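Local coordinates for protein argininosuccinate lyase (Chelativorans sp., PDB 6RXA) that acts as a C-N lyase of the aspartase/fumarase superfamily (EDDS lyase) and may also split argininosuccinate into fumarate and L-arginine, at residues P20-Q23 / E24-D27; A334-A337 / A338-M342; I380-R383 / E384-I388. The protein carries 2 engineered substitutions. One frame throughout, in Å; residues are numbered along the deposited sequence.

Interaction 1 of 3, residues P20-Q23 / E24-D27. With FMT (formic acid), chain D.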
loop_
_atom_site.group_PDB
_atom_site.type_symbol
_atom_site.label_atom_id
_atom_site.label_comp_id
_atom_site.label_asym_id
_atom_site.label_seq_id
_atom_site.Cartn_x
_atom_site.Cartn_y
_atom_site.Cartn_z
ATOM N N PRO A 20 13.947 -9.633 28.457
ATOM C CA PRO A 20 14.839 -8.980 27.486
ATOM C C PRO A 20 14.212 -8.863 26.111
ATOM O O PRO A 20 14.384 -7.843 25.437
ATOM C CB PRO A 20 16.080 -9.878 27.472
ATOM C CG PRO A 20 16.012 -10.655 28.746
ATOM C CD PRO A 20 14.568 -10.806 29.100
ATOM N N GLU A 21 13.461 -9.887 25.681
ATOM C CA GLU A 21 12.836 -9.837 24.368
ATOM C C GLU A 21 11.776 -8.744 24.296
ATOM O O GLU A 21 11.576 -8.125 23.238
ATOM C CB GLU A 21 12.210 -11.192 24.047
ATOM C CG GLU A 21 13.163 -12.366 24.099
ATOM C CD GLU A 21 13.156 -13.083 25.435
ATOM O OE1 GLU A 21 12.924 -12.442 26.491
ATOM O OE2 GLU A 21 13.393 -14.306 25.432
ATOM N N PHE A 22 11.090 -8.493 25.410
ATOM C CA PHE A 22 10.107 -7.421 25.489
ATOM C C PHE A 22 10.809 -6.078 25.432
ATOM O O PHE A 22 10.393 -5.181 24.696
ATOM C CB PHE A 22 9.324 -7.623 26.790
ATOM C CG PHE A 22 8.188 -6.656 27.020
ATOM C CD1 PHE A 22 7.534 -6.012 25.980
ATOM C CD2 PHE A 22 7.771 -6.400 28.320
ATOM C CE1 PHE A 22 6.477 -5.129 26.252
ATOM C CE2 PHE A 22 6.726 -5.518 28.589
ATOM C CZ PHE A 22 6.083 -4.886 27.544
ATOM N N GLN A 23 11.910 -5.941 26.163
ATOM C CA GLN A 23 12.669 -4.702 26.125
ATOM C C GLN A 23 13.172 -4.391 24.718
ATOM O O GLN A 23 13.277 -3.217 24.354
ATOM C CB GLN A 23 13.809 -4.784 27.137
ATOM C CG GLN A 23 14.655 -3.513 27.237
ATOM C CD GLN A 23 13.878 -2.342 27.810
ATOM O OE1 GLN A 23 13.199 -2.467 28.830
ATOM N NE2 GLN A 23 13.949 -1.201 27.133
ATOM N N GLU A 24 13.468 -5.412 23.905
ATOM C CA GLU A 24 13.944 -5.163 22.545
ATOM C C GLU A 24 12.966 -4.297 21.753
ATOM O O GLU A 24 13.379 -3.483 20.918
ATOM C CB GLU A 24 14.200 -6.480 21.807
ATOM C CG GLU A 24 15.293 -7.364 22.401
ATOM C CD GLU A 24 15.483 -8.670 21.631
ATOM O OE1 GLU A 24 15.413 -8.625 20.385
ATOM O OE2 GLU A 24 15.702 -9.733 22.282
ATOM N N LEU A 25 11.664 -4.466 21.983
ATOM C CA LEU A 25 10.666 -3.675 21.275
ATOM C C LEU A 25 10.764 -2.188 21.587
ATOM O O LEU A 25 10.315 -1.367 20.778
ATOM C CB LEU A 25 9.260 -4.179 21.613
ATOM C CG LEU A 25 8.867 -5.507 20.973
ATOM C CD1 LEU A 25 7.661 -6.103 21.690
ATOM C CD2 LEU A 25 8.601 -5.365 19.472
ATOM N N TYR A 26 11.312 -1.831 22.738
ATOM C CA TYR A 26 11.459 -0.434 23.113
ATOM C C TYR A 26 12.776 0.157 22.651
ATOM O O TYR A 26 12.911 1.387 22.620
ATOM C CB TYR A 26 11.363 -0.300 24.634
ATOM C CG TYR A 26 9.984 -0.577 25.173
ATOM C CD1 TYR A 26 9.562 -1.870 25.406
ATOM C CD2 TYR A 26 9.101 0.460 25.433
ATOM C CE1 TYR A 26 8.292 -2.136 25.872
ATOM C CE2 TYR A 26 7.829 0.209 25.916
ATOM C CZ TYR A 26 7.435 -1.092 26.133
ATOM O OH TYR A 26 6.173 -1.363 26.609
ATOM N N ASP A 27 13.744 -0.687 22.302
ATOM C CA ASP A 27 15.108 -0.231 22.069
ATOM C C ASP A 27 15.472 -0.088 20.594
ATOM O O ASP A 27 16.387 0.684 20.274
ATOM C CB ASP A 27 16.114 -1.207 22.703
ATOM C CG ASP A 27 16.092 -1.204 24.237
ATOM O OD1 ASP A 27 15.463 -0.317 24.836
ATOM O OD2 ASP A 27 16.709 -2.109 24.830
HETATM C C FMT D . 4.938 0.285 29.485
HETATM O O1 FMT D . 4.357 0.878 30.398
HETATM O O2 FMT D . 5.287 0.857 28.449
#
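The helical turn begins with E24 N reaching back four residues to P20 O at 3.0 Å, then tightens to three-residue steps, L25 N to F22 O and Y26 N to Q23 O. Of the side chains, F22 and Y26 make the aromatic pair, an offset edge-to-face contact in which the edge of Y26 is turned toward the face of F22. F22 CG stands anti to the backbone N (chi1 -176°), which puts the ring beside Y26. Their centroids are 5.4 Å apart with the planes at 72°, and F22 CE1 meets Y26 CE1 at 3.5 Å. F22 O lies in the plane of the Y26 ring, at its edge, 3.5 Å from Y26 CD1. This turn starts helix 20-31 and brings a fumarate-binding residue, Y26, to the active site; here its OH donates to O2 of a formate at 3.0 Å, which R112 of the second subunit also holds. K18 and R294 make cation-pi contacts with the same ring. On the more exposed side, Q23 NE2 donates to D27 OD1 at 2.9 Å; OD1 lies almost in the Q23 amide plane, while the amide meets it from above the carboxylate plane. Shortened to an alanine, Q23 would lose its amide, which would probably leave D27 OD1 without this donor and K18 NZ without the acceptor OE1. E24 and E21 carry nearly parallel carboxylates, turned to different partners, E24 to H340 and E21 to R347.

Interaction 2 of 3, residues A334-A337 / A338-M342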
loop_
_atom_site.group_PDB
_atom_site.type_symbol
_atom_site.label_atom_id
_atom_site.label_comp_id
_atom_site.label_asym_id
_atom_site.label_seq_id
_atom_site.Cartn_x
_atom_site.Cartn_y
_atom_site.Cartn_z
ATOM N N ALA A 334 13.019 -4.001 13.576
ATOM C CA ALA A 334 11.692 -4.149 14.171
ATOM C C ALA A 334 11.187 -5.580 14.054
ATOM O O ALA A 334 10.595 -6.119 14.999
ATOM C CB ALA A 334 10.701 -3.207 13.488
ATOM N N LEU A 335 11.375 -6.195 12.882
ATOM C CA LEU A 335 10.970 -7.579 12.685
ATOM C C LEU A 335 11.654 -8.490 13.684
ATOM O O LEU A 335 11.014 -9.370 14.268
ATOM C CB LEU A 335 11.293 -8.010 11.252
ATOM C CG LEU A 335 10.973 -9.461 10.899
ATOM C CD1 LEU A 335 10.714 -9.588 9.389
ATOM C CD2 LEU A 335 12.083 -10.431 11.301
ATOM N N ILE A 336 12.957 -8.285 13.909
ATOM C CA ILE A 336 13.693 -9.154 14.817
ATOM C C ILE A 336 13.186 -8.977 16.241
ATOM O O ILE A 336 12.998 -9.951 16.976
ATOM C CB ILE A 336 15.211 -8.898 14.698
ATOM C CG1 ILE A 336 15.728 -9.247 13.292
ATOM C CG2 ILE A 336 15.942 -9.690 15.773
ATOM C CD1 ILE A 336 15.689 -10.712 12.929
ATOM N N ALA A 337 12.943 -7.733 16.651
ATOM C CA ALA A 337 12.426 -7.470 17.988
ATOM C C ALA A 337 11.075 -8.141 18.196
ATOM O O ALA A 337 10.840 -8.769 19.233
ATOM C CB ALA A 337 12.333 -5.963 18.214
ATOM N N ALA A 338 10.175 -8.016 17.217
ATOM C CA ALA A 338 8.865 -8.640 17.339
ATOM C C ALA A 338 8.979 -10.153 17.351
ATOM O O ALA A 338 8.255 -10.828 18.099
ATOM C CB ALA A 338 7.973 -8.190 16.188
ATOM N N THR A 339 9.859 -10.713 16.517
ATOM C CA THR A 339 10.017 -12.166 16.488
ATOM C C THR A 339 10.554 -12.688 17.810
ATOM O O THR A 339 10.078 -13.704 18.324
ATOM C CB THR A 339 10.932 -12.573 15.331
ATOM O OG1 THR A 339 10.375 -12.112 14.092
ATOM C CG2 THR A 339 11.076 -14.075 15.263
ATOM N N HIS A 340 11.566 -12.016 18.367
ATOM C CA HIS A 340 12.087 -12.392 19.671
ATOM C C HIS A 340 11.028 -12.249 20.753
ATOM O O HIS A 340 10.861 -13.136 21.597
ATOM C CB HIS A 340 13.295 -11.521 19.999
ATOM C CG HIS A 340 14.522 -11.871 19.224
ATOM N ND1 HIS A 340 15.614 -11.032 19.147
ATOM C CD2 HIS A 340 14.847 -12.977 18.514
ATOM C CE1 HIS A 340 16.558 -11.606 18.422
ATOM N NE2 HIS A 340 16.118 -12.788 18.026
ATOM N N ALA A 341 10.272 -11.148 20.731
ATOM C CA ALA A 341 9.230 -10.955 21.735
ATOM C C ALA A 341 8.205 -12.082 21.679
ATOM O O ALA A 341 7.810 -12.634 22.711
ATOM C CB ALA A 341 8.553 -9.597 21.532
ATOM N N MET A 342 7.751 -12.438 20.472
ATOM C CA MET A 342 6.729 -13.479 20.353
ATOM C C MET A 342 7.293 -14.861 20.678
ATOM O O MET A 342 6.562 -15.722 21.184
ATOM C CB MET A 342 6.079 -13.418 18.973
ATOM C CG MET A 342 5.193 -12.194 18.777
ATOM S SD MET A 342 3.859 -12.079 20.008
ATOM C CE MET A 342 2.998 -13.622 19.680
#
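L335 O is gripped twice by T339, by the hydroxyl OG1 at 2.8 Å and by the backbone N at 2.9 Å, the two donors coming from opposite faces of the carbonyl plane. The hydroxyl gets there because OG1 sits anti to the carbonyl carbon of T339 (chi1 -59°), which turns it back toward the preceding turn, where the buried OG1 finds its acceptor. This is regular alpha helix in the middle of helix 329-348, part of the long helical bundle that characterises the aspartase/fumarase superfamily. Around it the turn is continuous: A338 N bonds to A334 O, H340 N to I336 O and A341 N to A337 O, each across four residues. The side chains divide among the neighbours. L335 and T339 run side by side, with L335 CD2 3.7 Å from T339 OG1, and both reach helix 236-262, L335 at N245 and L249, T339 at F248. The alanines let other helices come close: A337 and A341 carry L25 of helix 20-31, while A338 meets S295 of helix 290-301. I336 and H340 also point the same way, and the imidazole lies over the turn, with I336 O 3.2 Å above one face of the ring and offset toward its rim. H340 ND1 is taken by E24 of helix 20-31, which probably helps fix how the ring is turned. The CG2 branch of I336 lies against the imidazole, 3.3 Å from H340 CE1.

Interaction 3 of 3, residues I380-R383 / E384-I388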
loop_
_atom_site.group_PDB
_atom_site.type_symbol
_atom_site.label_atom_id
_atom_site.label_comp_id
_atom_site.label_asym_id
_atom_site.label_seq_id
_atom_site.Cartn_x
_atom_site.Cartn_y
_atom_site.Cartn_z
ATOM N N ILE A 380 -29.610 -40.683 8.929
ATOM C CA ILE A 380 -30.166 -39.486 8.305
ATOM C C ILE A 380 -29.049 -38.718 7.592
ATOM O O ILE A 380 -27.858 -38.926 7.846
ATOM C CB ILE A 380 -30.883 -38.589 9.325
ATOM C CG1 ILE A 380 -29.935 -38.142 10.433
ATOM C CG2 ILE A 380 -32.056 -39.330 9.961
ATOM C CD1 ILE A 380 -30.640 -37.368 11.548
ATOM N N ASP A 381 -29.443 -37.825 6.681
ATOM C CA ASP A 381 -28.461 -37.021 5.959
ATOM C C ASP A 381 -27.961 -35.887 6.847
ATOM O O ASP A 381 -28.587 -35.537 7.851
ATOM C CB ASP A 381 -29.056 -36.444 4.669
ATOM C CG ASP A 381 -30.104 -35.380 4.932
ATOM O OD1 ASP A 381 -31.254 -35.739 5.274
ATOM O OD2 ASP A 381 -29.766 -34.182 4.812
ATOM N N TYR A 382 -26.819 -35.300 6.462
ATOM C CA TYR A 382 -26.171 -34.334 7.341
ATOM C C TYR A 382 -27.024 -33.080 7.521
ATOM O O TYR A 382 -27.036 -32.480 8.603
ATOM C CB TYR A 382 -24.774 -33.957 6.838
ATOM C CG TYR A 382 -24.029 -33.279 7.968
ATOM C CD1 TYR A 382 -23.373 -34.036 8.924
ATOM C CD2 TYR A 382 -24.074 -31.904 8.140
ATOM C CE1 TYR A 382 -22.740 -33.445 9.997
ATOM C CE2 TYR A 382 -23.445 -31.298 9.218
ATOM C CZ TYR A 382 -22.776 -32.081 10.141
ATOM O OH TYR A 382 -22.150 -31.522 11.229
ATOM N N ARG A 383 -27.728 -32.654 6.473
ATOM C CA ARG A 383 -28.510 -31.423 6.565
ATOM C C ARG A 383 -29.658 -31.563 7.565
ATOM O O ARG A 383 -29.927 -30.632 8.330
ATOM C CB ARG A 383 -28.988 -31.014 5.168
ATOM C CG ARG A 383 -29.509 -29.582 5.033
ATOM C CD ARG A 383 -28.523 -28.540 5.548
ATOM N NE ARG A 383 -27.207 -28.669 4.921
ATOM C CZ ARG A 383 -26.055 -28.498 5.554
ATOM N NH1 ARG A 383 -24.911 -28.653 4.893
ATOM N NH2 ARG A 383 -26.039 -28.169 6.841
ATOM N N GLU A 384 -30.344 -32.714 7.598
ATOM C CA GLU A 384 -31.441 -32.853 8.560
ATOM C C GLU A 384 -30.919 -32.990 9.987
ATOM O O GLU A 384 -31.537 -32.486 10.934
ATOM C CB GLU A 384 -32.344 -34.043 8.222
ATOM C CG GLU A 384 -33.542 -34.174 9.189
ATOM C CD GLU A 384 -34.422 -35.394 8.919
ATOM O OE1 GLU A 384 -34.004 -36.279 8.142
ATOM O OE2 GLU A 384 -35.533 -35.466 9.493
ATOM N N ALA A 385 -29.812 -33.713 10.170
ATOM C CA ALA A 385 -29.224 -33.815 11.499
ATOM C C ALA A 385 -28.826 -32.437 12.012
ATOM O O ALA A 385 -29.063 -32.103 13.176
ATOM C CB ALA A 385 -28.012 -34.741 11.458
ATOM N N HIS A 386 -28.232 -31.620 11.146
ATOM C CA HIS A 386 -27.807 -30.278 11.535
ATOM C C HIS A 386 -28.984 -29.455 12.037
ATOM O O HIS A 386 -28.878 -28.775 13.066
ATOM C CB HIS A 386 -27.126 -29.652 10.325
ATOM C CG HIS A 386 -26.728 -28.225 10.497
ATOM N ND1 HIS A 386 -27.644 -27.195 10.505
ATOM C CD2 HIS A 386 -25.509 -27.652 10.614
ATOM C CE1 HIS A 386 -27.001 -26.046 10.641
ATOM N NE2 HIS A 386 -25.705 -26.294 10.695
ATOM N N GLU A 387 -30.129 -29.530 11.355
ATOM C CA GLU A 387 -31.285 -28.746 11.777
ATOM C C GLU A 387 -31.792 -29.186 13.146
ATOM O O GLU A 387 -32.216 -28.350 13.955
ATOM C CB GLU A 387 -32.400 -28.863 10.732
ATOM C CG GLU A 387 -33.452 -27.756 10.792
ATOM C CD GLU A 387 -32.887 -26.372 10.488
ATOM O OE1 GLU A 387 -33.247 -25.416 11.205
ATOM O OE2 GLU A 387 -32.089 -26.237 9.536
ATOM N N ILE A 388 -31.779 -30.491 13.418
ATOM C CA ILE A 388 -32.186 -30.971 14.737
ATOM C C ILE A 388 -31.251 -30.420 15.807
ATOM O O ILE A 388 -31.689 -29.914 16.849
ATOM C CB ILE A 388 -32.205 -32.506 14.776
ATOM C CG1 ILE A 388 -33.301 -33.073 13.874
ATOM C CG2 ILE A 388 -32.416 -32.969 16.227
ATOM C CD1 ILE A 388 -33.203 -34.579 13.689
HETATM O O HOH W 1 -29.570 -27.760 8.320
#
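Two bonds tie D381 to the first turn of helix 382-399, one from its side chain and one from its backbone. OD2 accepts from E384 N at 3.2 Å, the N-H coming from above the carboxylate plane, and D381 O takes A385 N at 3.2 Å in a nearly straight bond (170°). With CG lodged between the backbone N and the carbonyl carbon (chi1 69°), the carboxylate folds back over the helix start. The apolar contact crosses the same end: I380 CD1 rests on A385 CB at 3.7 Å and looks on to I388 CD1, farther off. D381 is the N-cap, and I380 before it, packed on A385 four places into the helix, makes the hydrophobic staple of a capped helix start. Among the charges, D381 OD1 and E384 OE1 are 4.0 Å apart; the helix N-terminus probably eases this closeness. R383 and H386 lie side by side, with R383 NH2 3.7 Å above one imidazole face near its rim and the guanidinium at 72° to the ring, edge toward it. Water 1 adds a bridge, donating to R383 O at 2.9 Å and to E387 OE2. Intersubunit bonds use the outer ends. H386 NE2, R383 NH2 and Y382 OH bond the successive carbonyls of S280, S281 and I282 of the fourth subunit, a segment whose two serines have been seen to bind succinate. R383 NE makes a salt bridge with E92 of the third subunit.

Interactions 1 and 2 are neighbours, centres about 8 Å apart, and join helix 20-31 to helix 329-348: E24 OE1 probably bonds H340 ND1 at 2.7 Å, and L25 CD1 packs on A341 CB. Interaction 2 is the buried one, built largely of small alanines, backbone bonds and one threonine hydroxyl amid the helical bundle. Interaction 1 is partly buried, polar on its outer side, with its tyrosine turned to the active site. Interaction 3 stands apart, its centre about 47 Å from that of interaction 2; it is a helix start, capped by a carboxylate, whose polar ends serve other subunits. No other protein chain touches interactions 1 and 2, although the formate at Y26 is shared with R112 of the second subunit.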